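Bifunctional protein PutA (Bdellovibrio bacteriovorus, PDB 5UR2) probably couples proline dehydrogenation on a flavin to NAD+-dependent oxidation of L-glutamate gamma-semialdehyde to L-glutamate, the two steps that turn proline into glutamate. Local coordinates at residues M116-E121 with M413-R418; K484-A489 with T578-V583; R606-L611 with Q963-A968. One frame throughout, in Å; residues are numbered along the deposited sequence.

Contact 1 of 3, residues M116-E121 with M413-R418; sequences MFITGE and MAYLVR
Apolar packing against the helix that follows the eighth strand of the proline dehydrogenase barrel joins residues 116-121 to 413-418, with one water as a polar bridge. The barrel is a closed, eight-stranded parallel (βα)8 or TIM-type fold; helix 409-423 comes after its final strand, 400-406, while 116-121 is the linker between helices 103-115 and 123-135. Phe117 lies at the middle of the contact and uses two parts of its side chain. Its CB abuts the edge of the Tyr415 ring, in the ring plane, at 3.7 Å from CE2. The Phe117 ring in turn receives Leu416 at its own edge, CD1 coming within 3.5 Å of CE2, and the two side chains cross at about a right angle. One face of the Phe117 ring is covered by CB of Met116, and Tyr36 meets the ring edge-to-face. CG1 of Ile118 makes a looser contact, 4.4 Å from CD2 of Tyr415. With CG anti to the backbone N (chi1 -179°), the Tyr415 ring is directed at the linker; its side chain also comes within about 6 Å of the modified flavin, and Arg419 forms a cation-pi pair with it. All four touching residues are buried, and a water links the loop backbone to the tyrosine hydroxyl, donating to Phe117 O at 2.9 Å and accepting from Tyr415 OH at 2.6 Å.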
loop_
_atom_site.group_PDB
_atom_site.type_symbol
_atom_site.label_atom_id
_atom_site.label_comp_id
_atom_site.label_asym_id
_atom_site.label_seq_id
_atom_site.Cartn_x
_atom_site.Cartn_y
_atom_site.Cartn_z
ATOM N N MET B 116 -37.846 33.485 -18.880
ATOM C CA MET B 116 -38.328 32.685 -19.997
ATOM C C MET B 116 -39.194 31.527 -19.512
ATOM O O MET B 116 -40.126 31.122 -20.208
ATOM C CB MET B 116 -37.154 32.133 -20.803
ATOM C CG MET B 116 -36.311 33.145 -21.534
ATOM S SD MET B 116 -34.781 32.351 -22.082
ATOM C CE MET B 116 -35.392 31.214 -23.297
ATOM N N PHE B 117 -38.911 30.988 -18.320
ATOM C CA PHE B 117 -39.552 29.762 -17.863
ATOM C C PHE B 117 -40.456 29.955 -16.656
ATOM O O PHE B 117 -41.152 29.009 -16.269
ATOM C CB PHE B 117 -38.493 28.694 -17.520
ATOM C CG PHE B 117 -37.521 28.420 -18.640
ATOM C CD1 PHE B 117 -37.946 27.837 -19.826
ATOM C CD2 PHE B 117 -36.176 28.744 -18.502
ATOM C CE1 PHE B 117 -37.051 27.590 -20.854
ATOM C CE2 PHE B 117 -35.272 28.491 -19.526
ATOM C CZ PHE B 117 -35.706 27.913 -20.701
ATOM N N ILE B 118 -40.488 31.141 -16.066
ATOM C CA ILE B 118 -41.297 31.417 -14.884
ATOM C C ILE B 118 -42.277 32.521 -15.247
ATOM O O ILE B 118 -41.863 33.602 -15.684
ATOM C CB ILE B 118 -40.419 31.815 -13.688
ATOM C CG1 ILE B 118 -39.562 30.622 -13.284
ATOM C CG2 ILE B 118 -41.265 32.287 -12.505
ATOM C CD1 ILE B 118 -38.229 31.013 -12.762
ATOM N N THR B 119 -43.574 32.246 -15.082
ATOM C CA THR B 119 -44.578 33.189 -15.563
ATOM C C THR B 119 -44.584 34.461 -14.732
ATOM O O THR B 119 -44.984 35.520 -15.229
ATOM C CB THR B 119 -45.967 32.546 -15.560
ATOM O OG1 THR B 119 -46.362 32.278 -14.210
ATOM C CG2 THR B 119 -45.936 31.231 -16.330
ATOM N N GLY B 120 -44.168 34.373 -13.471
ATOM C CA GLY B 120 -44.126 35.538 -12.605
ATOM C C GLY B 120 -43.583 35.164 -11.242
ATOM O O GLY B 120 -43.571 33.990 -10.853
ATOM N N GLU B 121 -43.114 36.192 -10.525
ATOM C CA GLU B 121 -42.628 36.005 -9.162
ATOM C C GLU B 121 -43.760 35.849 -8.156
ATOM O O GLU B 121 -43.521 35.383 -7.037
ATOM C CB GLU B 121 -41.755 37.181 -8.722
ATOM C CG GLU B 121 -40.382 37.250 -9.340
ATOM C CD GLU B 121 -39.450 38.174 -8.558
ATOM O OE1 GLU B 121 -38.251 38.239 -8.901
ATOM O OE2 GLU B 121 -39.915 38.828 -7.595
ATOM N N MET B 413 -34.203 30.264 -9.907
ATOM C CA MET B 413 -32.897 29.951 -10.467
ATOM C C MET B 413 -32.557 28.477 -10.327
ATOM O O MET B 413 -31.757 27.969 -11.116
ATOM C CB MET B 413 -31.815 30.806 -9.811
ATOM C CG MET B 413 -30.928 31.542 -10.803
ATOM S SD MET B 413 -31.827 32.690 -11.876
ATOM C CE MET B 413 -32.798 33.614 -10.679
ATOM N N ALA B 414 -33.140 27.784 -9.343
ATOM C CA ALA B 414 -33.027 26.329 -9.303
ATOM C C ALA B 414 -33.752 25.692 -10.489
ATOM O O ALA B 414 -33.195 24.827 -11.177
ATOM C CB ALA B 414 -33.568 25.793 -7.978
ATOM N N TYR B 415 -35.004 26.116 -10.741
ATOM C CA TYR B 415 -35.795 25.582 -11.852
ATOM C C TYR B 415 -35.109 25.815 -13.196
ATOM O O TYR B 415 -35.076 24.916 -14.044
ATOM C CB TYR B 415 -37.185 26.212 -11.819
ATOM C CG TYR B 415 -38.156 25.747 -12.885
ATOM C CD1 TYR B 415 -38.902 24.589 -12.730
ATOM C CD2 TYR B 415 -38.347 26.491 -14.035
ATOM C CE1 TYR B 415 -39.803 24.183 -13.709
ATOM C CE2 TYR B 415 -39.238 26.093 -15.012
ATOM C CZ TYR B 415 -39.965 24.945 -14.845
ATOM O OH TYR B 415 -40.847 24.581 -15.836
ATOM N N LEU B 416 -34.568 27.024 -13.411
ATOM C CA LEU B 416 -33.797 27.320 -14.615
ATOM C C LEU B 416 -32.622 26.353 -14.784
ATOM O O LEU B 416 -32.211 26.059 -15.917
ATOM C CB LEU B 416 -33.287 28.764 -14.568
ATOM C CG LEU B 416 -32.286 29.268 -15.638
ATOM C CD1 LEU B 416 -32.929 29.411 -17.026
ATOM C CD2 LEU B 416 -31.566 30.573 -15.245
ATOM N N VAL B 417 -32.042 25.881 -13.676
ATOM C CA VAL B 417 -30.938 24.931 -13.767
ATOM C C VAL B 417 -31.443 23.590 -14.266
ATOM O O VAL B 417 -30.765 22.911 -15.048
ATOM C CB VAL B 417 -30.217 24.783 -12.410
ATOM C CG1 VAL B 417 -29.295 23.572 -12.442
ATOM C CG2 VAL B 417 -29.404 26.023 -12.102
ATOM N N ARG B 418 -32.645 23.194 -13.838
ATOM C CA ARG B 418 -33.225 21.935 -14.312
ATOM C C ARG B 418 -33.553 22.006 -15.807
ATOM O O ARG B 418 -33.321 21.035 -16.541
ATOM C CB ARG B 418 -34.465 21.585 -13.482
ATOM C CG ARG B 418 -34.931 20.121 -13.594
ATOM C CD ARG B 418 -35.379 19.537 -12.233
ATOM N NE ARG B 418 -36.835 19.377 -12.127
ATOM C CZ ARG B 418 -37.501 19.125 -10.995
ATOM N NH1 ARG B 418 -36.850 19.003 -9.841
ATOM N NH2 ARG B 418 -38.830 19.002 -11.013
HETATM O O HOH W 1 -41.607 26.440 -17.441
#

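Contact 2 of 3, residues K484-A489 with T578-V583; sequences KALAEA and TQVLEV
Segments 484-489 and 578-583 are both helical, their axes approaching to 10.1 Å and crossing at -48° with their N-to-C directions inclined the same way, and the backbones come nearest at Ala489 and Thr578, whose CA atoms are 6.9 Å apart. Two apolar side chains from each segment make the contact. Leu486 reaches across with a single methyl: CD2 lies 3.8 Å from CG1 of Val580, and the two side chains meet at about a right angle. The same CD2 is 4.3 Å from CG of Leu581, so this methyl rests against two consecutive residues of the opposing helix. Its neighbour one turn on, Ala489, points its CB at the other helix and meets CD1 of Leu581 at 3.6 Å. Leu581 arrives there with CG anti to its carbonyl carbon (chi1 -66°) and an extended second torsion (chi2 172°), which carries CD1 away from its own helix toward the alanine. Ala577, one residue before segment 578-583, continues the interface by touching Ala485, Leu486 and Ala489, and Trp587 of helix 587-611 also packs on Leu486. The contact thus seats helix 476-491 on helix 572-583 of the aldehyde dehydrogenase part. On another side of that second helix, the Glu582 carboxylate accepts from Val672 N and Val673 N near the start of helix 671-684. Between the two segments themselves the contact is purely hydrophobic, so their attachment here rests on van der Waals contact between aliphatic groups rather than on directed polar bonds.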
loop_
_atom_site.group_PDB
_atom_site.type_symbol
_atom_site.label_atom_id
_atom_site.label_comp_id
_atom_site.label_asym_id
_atom_site.label_seq_id
_atom_site.Cartn_x
_atom_site.Cartn_y
_atom_site.Cartn_z
ATOM N N LYS B 484 -41.969 -7.246 14.223
ATOM C CA LYS B 484 -41.916 -8.605 14.739
ATOM C C LYS B 484 -40.665 -8.816 15.591
ATOM O O LYS B 484 -40.744 -9.372 16.696
ATOM C CB LYS B 484 -41.949 -9.592 13.571
ATOM C CG LYS B 484 -41.917 -11.042 13.974
ATOM C CD LYS B 484 -41.709 -11.914 12.758
ATOM C CE LYS B 484 -41.249 -13.311 13.168
ATOM N NZ LYS B 484 -41.096 -14.232 12.007
ATOM N N ALA B 485 -39.504 -8.345 15.109
ATOM C CA ALA B 485 -38.262 -8.523 15.857
ATOM C C ALA B 485 -38.294 -7.763 17.181
ATOM O O ALA B 485 -37.773 -8.247 18.196
ATOM C CB ALA B 485 -37.062 -8.065 15.015
ATOM N N LEU B 486 -38.876 -6.561 17.184
ATOM C CA LEU B 486 -39.009 -5.813 18.431
ATOM C C LEU B 486 -39.909 -6.546 19.419
ATOM O O LEU B 486 -39.606 -6.610 20.616
ATOM C CB LEU B 486 -39.550 -4.406 18.153
ATOM C CG LEU B 486 -38.518 -3.447 17.543
ATOM C CD1 LEU B 486 -39.207 -2.299 16.835
ATOM C CD2 LEU B 486 -37.533 -2.907 18.602
ATOM N N ALA B 487 -41.018 -7.118 18.939
ATOM C CA ALA B 487 -41.911 -7.838 19.844
ATOM C C ALA B 487 -41.211 -9.040 20.465
ATOM O O ALA B 487 -41.334 -9.284 21.672
ATOM C CB ALA B 487 -43.187 -8.271 19.116
ATOM N N GLU B 488 -40.474 -9.800 19.653
ATOM C CA GLU B 488 -39.787 -10.985 20.159
ATOM C C GLU B 488 -38.661 -10.605 21.098
ATOM O O GLU B 488 -38.410 -11.308 22.079
ATOM C CB GLU B 488 -39.254 -11.827 19.001
ATOM C CG GLU B 488 -40.383 -12.422 18.191
ATOM C CD GLU B 488 -39.923 -13.195 16.983
ATOM O OE1 GLU B 488 -38.711 -13.222 16.703
ATOM O OE2 GLU B 488 -40.795 -13.780 16.316
ATOM N N ALA B 489 -37.958 -9.506 20.807
ATOM C CA ALA B 489 -36.915 -9.066 21.722
ATOM C C ALA B 489 -37.515 -8.680 23.068
ATOM O O ALA B 489 -37.070 -9.161 24.118
ATOM C CB ALA B 489 -36.132 -7.902 21.115
ATOM N N THR B 578 -32.105 -5.371 19.111
ATOM C CA THR B 578 -31.287 -5.321 20.323
ATOM C C THR B 578 -30.721 -3.922 20.552
ATOM O O THR B 578 -30.676 -3.427 21.690
ATOM C CB THR B 578 -30.145 -6.331 20.244
ATOM O OG1 THR B 578 -30.674 -7.618 19.937
ATOM C CG2 THR B 578 -29.364 -6.383 21.607
ATOM N N GLN B 579 -30.245 -3.293 19.485
ATOM C CA GLN B 579 -29.692 -1.951 19.598
ATOM C C GLN B 579 -30.778 -0.926 19.893
ATOM O O GLN B 579 -30.547 0.032 20.643
ATOM C CB GLN B 579 -28.945 -1.586 18.321
ATOM C CG GLN B 579 -27.852 -2.550 17.992
ATOM C CD GLN B 579 -26.840 -1.923 17.073
ATOM O OE1 GLN B 579 -26.855 -0.707 16.875
ATOM N NE2 GLN B 579 -25.966 -2.740 16.492
ATOM N N VAL B 580 -31.962 -1.095 19.310
ATOM C CA VAL B 580 -33.059 -0.181 19.623
ATOM C C VAL B 580 -33.364 -0.214 21.119
ATOM O O VAL B 580 -33.476 0.832 21.772
ATOM C CB VAL B 580 -34.304 -0.526 18.785
ATOM C CG1 VAL B 580 -35.543 0.191 19.332
ATOM C CG2 VAL B 580 -34.059 -0.144 17.340
ATOM N N LEU B 581 -33.454 -1.412 21.693
ATOM C CA LEU B 581 -33.919 -1.533 23.075
ATOM C C LEU B 581 -32.806 -1.285 24.097
ATOM O O LEU B 581 -33.045 -0.621 25.109
ATOM C CB LEU B 581 -34.552 -2.914 23.299
ATOM C CG LEU B 581 -35.850 -3.223 22.539
ATOM C CD1 LEU B 581 -36.234 -4.669 22.704
ATOM C CD2 LEU B 581 -36.965 -2.336 23.091
ATOM N N GLU B 582 -31.592 -1.806 23.866
ATOM C CA GLU B 582 -30.545 -1.689 24.879
ATOM C C GLU B 582 -29.836 -0.341 24.832
ATOM O O GLU B 582 -29.455 0.192 25.875
ATOM C CB GLU B 582 -29.504 -2.805 24.728
ATOM C CG GLU B 582 -28.512 -2.830 25.872
ATOM C CD GLU B 582 -27.322 -3.754 25.639
ATOM O OE1 GLU B 582 -27.024 -4.084 24.479
ATOM O OE2 GLU B 582 -26.674 -4.164 26.627
ATOM N N VAL B 583 -29.645 0.229 23.644
ATOM C CA VAL B 583 -28.834 1.436 23.496
ATOM C C VAL B 583 -29.657 2.669 23.114
ATOM O O VAL B 583 -29.115 3.784 23.138
ATOM C CB VAL B 583 -27.696 1.204 22.477
ATOM C CG1 VAL B 583 -26.634 2.261 22.583
ATOM C CG2 VAL B 583 -27.075 -0.158 22.700
#

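Contact 3 of 3, residues R606-L611 with Q963-A968; sequences RHMREL and QYMEPA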
loop_
_atom_site.group_PDB
_atom_site.type_symbol
_atom_site.label_atom_id
_atom_site.label_comp_id
_atom_site.label_asym_id
_atom_site.label_seq_id
_atom_site.Cartn_x
_atom_site.Cartn_y
_atom_site.Cartn_z
ATOM N N ARG B 606 -11.398 -8.882 2.900
ATOM C CA ARG B 606 -10.849 -8.585 1.581
ATOM C C ARG B 606 -9.403 -8.104 1.684
ATOM O O ARG B 606 -8.546 -8.530 0.907
ATOM C CB ARG B 606 -11.721 -7.545 0.874
ATOM C CG ARG B 606 -11.210 -7.091 -0.490
ATOM C CD ARG B 606 -12.166 -6.019 -1.061
ATOM N NE ARG B 606 -11.812 -5.617 -2.416
ATOM C CZ ARG B 606 -10.801 -4.801 -2.702
ATOM N NH1 ARG B 606 -10.039 -4.305 -1.731
ATOM N NH2 ARG B 606 -10.541 -4.492 -3.960
ATOM N N HIS B 607 -9.109 -7.229 2.647
ATOM C CA HIS B 607 -7.750 -6.694 2.764
ATOM C C HIS B 607 -6.749 -7.789 3.126
ATOM O O HIS B 607 -5.641 -7.829 2.576
ATOM C CB HIS B 607 -7.713 -5.567 3.796
ATOM C CG HIS B 607 -6.561 -4.624 3.635
ATOM N ND1 HIS B 607 -6.240 -3.672 4.583
ATOM C CD2 HIS B 607 -5.659 -4.476 2.631
ATOM C CE1 HIS B 607 -5.191 -2.982 4.171
ATOM N NE2 HIS B 607 -4.818 -3.453 2.993
ATOM N N MET B 608 -7.124 -8.686 4.044
ATOM C CA MET B 608 -6.209 -9.753 4.435
ATOM C C MET B 608 -5.890 -10.646 3.248
ATOM O O MET B 608 -4.752 -11.109 3.093
ATOM C CB MET B 608 -6.817 -10.572 5.576
ATOM C CG MET B 608 -5.857 -11.604 6.226
ATOM S SD MET B 608 -4.513 -10.756 7.133
ATOM C CE MET B 608 -3.115 -10.898 6.005
ATOM N N ARG B 609 -6.877 -10.862 2.376
ATOM C CA ARG B 609 -6.655 -11.651 1.176
ATOM C C ARG B 609 -5.673 -10.975 0.236
ATOM O O ARG B 609 -4.914 -11.671 -0.453
ATOM C CB ARG B 609 -7.983 -11.919 0.474
ATOM C CG ARG B 609 -8.841 -12.934 1.212
ATOM C CD ARG B 609 -10.204 -13.111 0.529
ATOM N NE ARG B 609 -10.844 -14.304 1.042
ATOM C CZ ARG B 609 -12.014 -14.323 1.675
ATOM N NH1 ARG B 609 -12.695 -13.199 1.854
ATOM N NH2 ARG B 609 -12.505 -15.478 2.119
ATOM N N GLU B 610 -5.633 -9.635 0.222
ATOM C CA GLU B 610 -4.573 -8.956 -0.519
ATOM C C GLU B 610 -3.227 -9.079 0.197
ATOM O O GLU B 610 -2.211 -9.395 -0.433
ATOM C CB GLU B 610 -4.913 -7.482 -0.746
ATOM C CG GLU B 610 -6.119 -7.227 -1.616
ATOM C CD GLU B 610 -6.431 -5.746 -1.730
ATOM O OE1 GLU B 610 -7.112 -5.203 -0.827
ATOM O OE2 GLU B 610 -5.972 -5.120 -2.712
ATOM N N LEU B 611 -3.193 -8.808 1.512
ATOM C CA LEU B 611 -1.924 -8.716 2.235
ATOM C C LEU B 611 -1.257 -10.078 2.472
ATOM O O LEU B 611 -0.090 -10.109 2.866
ATOM C CB LEU B 611 -2.148 -7.986 3.572
ATOM C CG LEU B 611 -2.534 -6.496 3.448
ATOM C CD1 LEU B 611 -2.859 -5.889 4.793
ATOM C CD2 LEU B 611 -1.485 -5.648 2.751
ATOM N N GLN B 963 -1.978 -2.102 11.330
ATOM C CA GLN B 963 -1.724 -1.760 12.732
ATOM C C GLN B 963 -1.803 -2.981 13.644
ATOM O O GLN B 963 -1.262 -2.954 14.756
ATOM C CB GLN B 963 -2.729 -0.708 13.203
ATOM C CG GLN B 963 -2.540 0.684 12.610
ATOM C CD GLN B 963 -1.371 1.408 13.242
ATOM O OE1 GLN B 963 -0.239 1.305 12.776
ATOM N NE2 GLN B 963 -1.631 2.095 14.353
ATOM N N TYR B 964 -2.507 -4.026 13.214
ATOM C CA TYR B 964 -2.631 -5.266 13.962
ATOM C C TYR B 964 -1.563 -6.284 13.581
ATOM O O TYR B 964 -1.654 -7.439 14.006
ATOM C CB TYR B 964 -4.027 -5.873 13.745
ATOM C CG TYR B 964 -5.132 -5.011 14.317
ATOM C CD1 TYR B 964 -5.693 -3.970 13.580
ATOM C CD2 TYR B 964 -5.596 -5.231 15.606
ATOM C CE1 TYR B 964 -6.707 -3.175 14.116
ATOM C CE2 TYR B 964 -6.602 -4.464 16.145
ATOM C CZ TYR B 964 -7.157 -3.439 15.403
ATOM O OH TYR B 964 -8.151 -2.691 15.988
ATOM N N MET B 965 -0.546 -5.872 12.818
ATOM C CA MET B 965 0.456 -6.779 12.273
ATOM C C MET B 965 1.836 -6.156 12.441
ATOM O O MET B 965 1.969 -5.002 12.859
ATOM C CB MET B 965 0.159 -7.116 10.792
ATOM C CG MET B 965 -1.172 -7.831 10.636
ATOM S SD MET B 965 -1.544 -8.453 8.975
ATOM C CE MET B 965 -1.410 -6.960 8.020
ATOM N N GLU B 966 2.869 -6.961 12.170
ATOM C CA GLU B 966 4.255 -6.543 12.070
ATOM C C GLU B 966 4.751 -6.774 10.651
ATOM O O GLU B 966 4.518 -7.848 10.082
ATOM C CB GLU B 966 5.184 -7.308 13.044
ATOM C CG GLU B 966 5.038 -6.960 14.509
ATOM C CD GLU B 966 5.517 -5.578 14.814
ATOM O OE1 GLU B 966 6.504 -5.136 14.168
ATOM O OE2 GLU B 966 4.902 -4.927 15.694
ATOM N N PRO B 967 5.454 -5.812 10.070
ATOM C CA PRO B 967 6.107 -6.060 8.782
ATOM C C PRO B 967 7.334 -6.928 8.982
ATOM O O PRO B 967 8.003 -6.855 10.017
ATOM C CB PRO B 967 6.510 -4.656 8.320
ATOM C CG PRO B 967 6.828 -3.945 9.657
ATOM C CD PRO B 967 5.818 -4.493 10.645
ATOM N N ALA B 968 7.631 -7.751 7.982
ATOM C CA ALA B 968 8.818 -8.587 8.031
ATOM C C ALA B 968 9.371 -8.779 6.622
ATOM O O ALA B 968 8.682 -8.560 5.625
ATOM C CB ALA B 968 8.519 -9.947 8.680
#
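Met965 projects from its backbone with CG anti to the carbonyl carbon (chi1 -62°) and then bends at its third torsion (chi3 -56°), bringing SD beside Met608 and CE beside Leu611. Met608 starts the other way, CG anti to the backbone N (chi1 -171°), and folds at chi2 and chi3 so that its thioether reaches the same place. This is helix-on-sheet packing in the aldehyde dehydrogenase fold: the end of helix 587-611 lies against strand 965-973, which runs antiparallel to strand 623-638 and is paired with it through Glu966 with Lys630 and Ala968 with Ile628. The sulfur of Met965 sits 4.2 Å from both SD and CE of Met608, a sulfur-rich apolar contact in which the two chains pass at a slant. Leu961, Val657 and Cys554 also pack on Met608, while Met965 touches Tyr629 of the adjoining strand. Farther along the strand, Glu966 and Pro967 pack on Phe946 and Lys954 of the second subunit, respectively. Leu611 serves both its own helix and the strand with one methyl: CD1 covers the centre of one face of the His607 ring, 3.6 Å above its plane, and lies 3.7 Å from CE of Met965.

From the N terminus, the chain first closes at contact 1, where the linker after helix 103-115 meets the helix following the eighth barrel strand; the 291 intervening residues include all eight strands of that barrel. Contact 2 opens only afterwards and closes a much shorter loop of 88 residues, joining helix 476-491 to helix 572-583. Helix 587-611 comes next and opens contact 3, whose 351-residue loop returns with strand 965-973. The three loops follow in series, without nesting or crossing. Contact 1 lies across the chain's centre from the other two, whose nearest atoms are about 18 Å apart. Contacts 1 and 3 both also touch the second subunit.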